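Putative nisin-resistance protein (Streptococcus agalactiae 515, PDB 4Y68) probably cleaves the lantibiotic nisin as a peptidase of family S41, giving the bacterium resistance to it. Local coordinates at residues E33-V38 against L262-R267. Numbering follows the deposited sequence.
Sequences ERYGRV and LYDGAR
The phenol ring of Tyr35 meets Asp264 at its edge, with OD1 lying in the ring plane. The ring and carboxylate planes stand nearly perpendicular, 87° apart. Leu262 CB and Tyr263 N approach the ring obliquely, and Tyr72 of helix 72-87 stacks on it. The contact joins helix 32-46 to a type I beta turn, Leu262 to Gly265. This turn belongs to the beta hairpin of strands 256-261 and 267-276. The N-terminal helices thus meet the hairpin tip far along the chain.

Tyr35 has CG anti to its own backbone N (chi1 180°), which carries the ring off the helix and its hydroxyl to the turn. Tyr35 OH donates a hydrogen bond to Asp264 OD1 at 2.6 Å. The bond reaches the syn side of the carboxylate, 26° out of its plane. Arg76 of helix 72-87 forms a salt bridge with Asp264 OD2 and also hydrogen-bonds Tyr35 OH. Its positive charge probably favours the ionised carboxylate.

Leu262 and Ala266 add apolar contacts at the hydroxyl. Leu262 CD1 lies 3.8 Å from Tyr35 OH. Farther back on the ring, Tyr35 CE1 touches Tyr263 CB at 4.3 Å, while the end of the Tyr263 side chain leads away, and the side chain touches Leu27, Pro29 and Pro30. The turn is closed by Gly265 N bonding to Leu262 O. At Gly265 the backbone has a positive phi, where a CB would be jammed against the carbonyl O of Asp264, so glycine suits the site. Ala266 CB packs 3.3 Å from Tyr35 OH, and Ala266 N makes a weak hydrogen bond of 3.5 Å to Asp264 OD1.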
loop_
_atom_site.group_PDB
_atom_site.type_symbol
_atom_site.label_atom_id
_atom_site.label_comp_id
_atom_site.label_asym_id
_atom_site.label_seq_id
_atom_site.Cartn_x
_atom_site.Cartn_y
_atom_site.Cartn_z
ATOM N N GLU A 33 18.788 23.913 6.675
ATOM C CA GLU A 33 17.574 24.502 7.238
ATOM C C GLU A 33 16.412 24.528 6.245
ATOM O O GLU A 33 15.313 24.084 6.578
ATOM C CB GLU A 33 17.820 25.920 7.737
ATOM C CG GLU A 33 16.559 26.567 8.317
ATOM C CD GLU A 33 16.798 27.963 8.892
ATOM O OE1 GLU A 33 17.933 28.467 8.771
ATOM O OE2 GLU A 33 15.846 28.564 9.454
ATOM N N ARG A 34 16.639 25.093 5.065
ATOM C CA ARG A 34 15.650 25.090 3.971
ATOM C C ARG A 34 15.074 23.691 3.743
ATOM O O ARG A 34 13.865 23.505 3.670
ATOM C CB ARG A 34 16.296 25.573 2.658
ATOM C CG ARG A 34 15.548 26.646 1.868
ATOM C CD ARG A 34 14.330 26.131 1.159
ATOM N NE ARG A 34 13.123 26.395 1.939
ATOM C CZ ARG A 34 11.876 26.405 1.451
ATOM N NH1 ARG A 34 11.638 26.176 0.163
ATOM N NH2 ARG A 34 10.853 26.655 2.267
ATOM N N TYR A 35 15.976 22.722 3.609
ATOM C CA TYR A 35 15.613 21.342 3.338
ATOM C C TYR A 35 14.621 20.860 4.393
ATOM O O TYR A 35 13.626 20.218 4.065
ATOM C CB TYR A 35 16.876 20.486 3.293
ATOM C CG TYR A 35 16.713 19.004 3.028
ATOM C CD1 TYR A 35 17.037 18.459 1.788
ATOM C CD2 TYR A 35 16.289 18.136 4.032
ATOM C CE1 TYR A 35 16.912 17.094 1.544
ATOM C CE2 TYR A 35 16.152 16.773 3.801
ATOM C CZ TYR A 35 16.471 16.254 2.551
ATOM O OH TYR A 35 16.371 14.893 2.317
ATOM N N GLY A 36 14.868 21.222 5.653
ATOM C CA GLY A 36 13.969 20.855 6.728
ATOM C C GLY A 36 12.640 21.584 6.656
ATOM O O GLY A 36 11.592 21.016 6.968
ATOM N N ARG A 37 12.674 22.846 6.239
ATOM C CA ARG A 37 11.460 23.650 6.193
ATOM C C ARG A 37 10.539 23.212 5.038
ATOM O O ARG A 37 9.309 23.287 5.147
ATOM C CB ARG A 37 11.802 25.133 6.091
ATOM C CG ARG A 37 12.356 25.701 7.385
ATOM C CD ARG A 37 12.730 27.160 7.237
ATOM N NE ARG A 37 11.563 28.032 7.174
ATOM C CZ ARG A 37 10.983 28.574 8.242
ATOM N NH1 ARG A 37 11.455 28.321 9.459
ATOM N NH2 ARG A 37 9.925 29.367 8.095
ATOM N N VAL A 38 11.143 22.726 3.961
ATOM C CA VAL A 38 10.398 22.164 2.838
ATOM C C VAL A 38 9.553 20.984 3.298
ATOM O O VAL A 38 8.413 20.835 2.883
ATOM C CB VAL A 38 11.345 21.696 1.696
ATOM C CG1 VAL A 38 10.643 20.655 0.814
ATOM C CG2 VAL A 38 11.808 22.888 0.885
ATOM N N LEU A 262 12.475 14.239 -2.288
ATOM C CA LEU A 262 13.187 15.404 -1.775
ATOM C C LEU A 262 14.469 15.660 -2.568
ATOM O O LEU A 262 14.876 14.841 -3.395
ATOM C CB LEU A 262 13.488 15.207 -0.292
ATOM C CG LEU A 262 12.219 14.907 0.504
ATOM C CD1 LEU A 262 12.552 14.591 1.949
ATOM C CD2 LEU A 262 11.259 16.097 0.400
ATOM N N TYR A 263 15.122 16.783 -2.283
ATOM C CA TYR A 263 16.226 17.231 -3.116
ATOM C C TYR A 263 17.349 16.197 -3.329
ATOM O O TYR A 263 17.889 16.101 -4.420
ATOM C CB TYR A 263 16.809 18.510 -2.545
ATOM C CG TYR A 263 17.629 19.289 -3.551
ATOM C CD1 TYR A 263 18.986 19.026 -3.712
ATOM C CD2 TYR A 263 17.050 20.277 -4.342
ATOM C CE1 TYR A 263 19.757 19.734 -4.617
ATOM C CE2 TYR A 263 17.818 20.997 -5.257
ATOM C CZ TYR A 263 19.176 20.711 -5.389
ATOM O OH TYR A 263 19.965 21.388 -6.293
ATOM N N ASP A 264 17.678 15.406 -2.313
ATOM C CA ASP A 264 18.827 14.509 -2.420
ATOM C C ASP A 264 18.436 13.048 -2.644
ATOM O O ASP A 264 19.251 12.150 -2.403
ATOM C CB ASP A 264 19.685 14.613 -1.156
ATOM C CG ASP A 264 18.909 14.239 0.093
ATOM O OD1 ASP A 264 17.658 14.361 0.070
ATOM O OD2 ASP A 264 19.536 13.809 1.085
ATOM N N GLY A 265 17.199 12.807 -3.081
ATOM C CA GLY A 265 16.741 11.445 -3.304
ATOM C C GLY A 265 16.078 10.790 -2.094
ATOM O O GLY A 265 15.616 9.644 -2.149
ATOM N N ALA A 266 16.018 11.512 -0.985
ATOM C CA ALA A 266 15.239 11.018 0.136
ATOM C C ALA A 266 13.751 11.156 -0.213
ATOM O O ALA A 266 13.391 11.969 -1.057
ATOM C CB ALA A 266 15.591 11.767 1.403
ATOM N N ARG A 267 12.911 10.349 0.422
ATOM C CA ARG A 267 11.459 10.397 0.209
ATOM C C ARG A 267 10.669 10.723 1.468
ATOM O O ARG A 267 10.868 10.098 2.507
ATOM C CB ARG A 267 10.943 9.058 -0.313
ATOM C CG ARG A 267 11.538 8.588 -1.583
ATOM C CD ARG A 267 10.696 7.423 -2.110
ATOM N NE ARG A 267 11.187 6.925 -3.392
ATOM C CZ ARG A 267 10.856 5.741 -3.902
ATOM N NH1 ARG A 267 10.029 4.936 -3.233
ATOM N NH2 ARG A 267 11.356 5.362 -5.081
#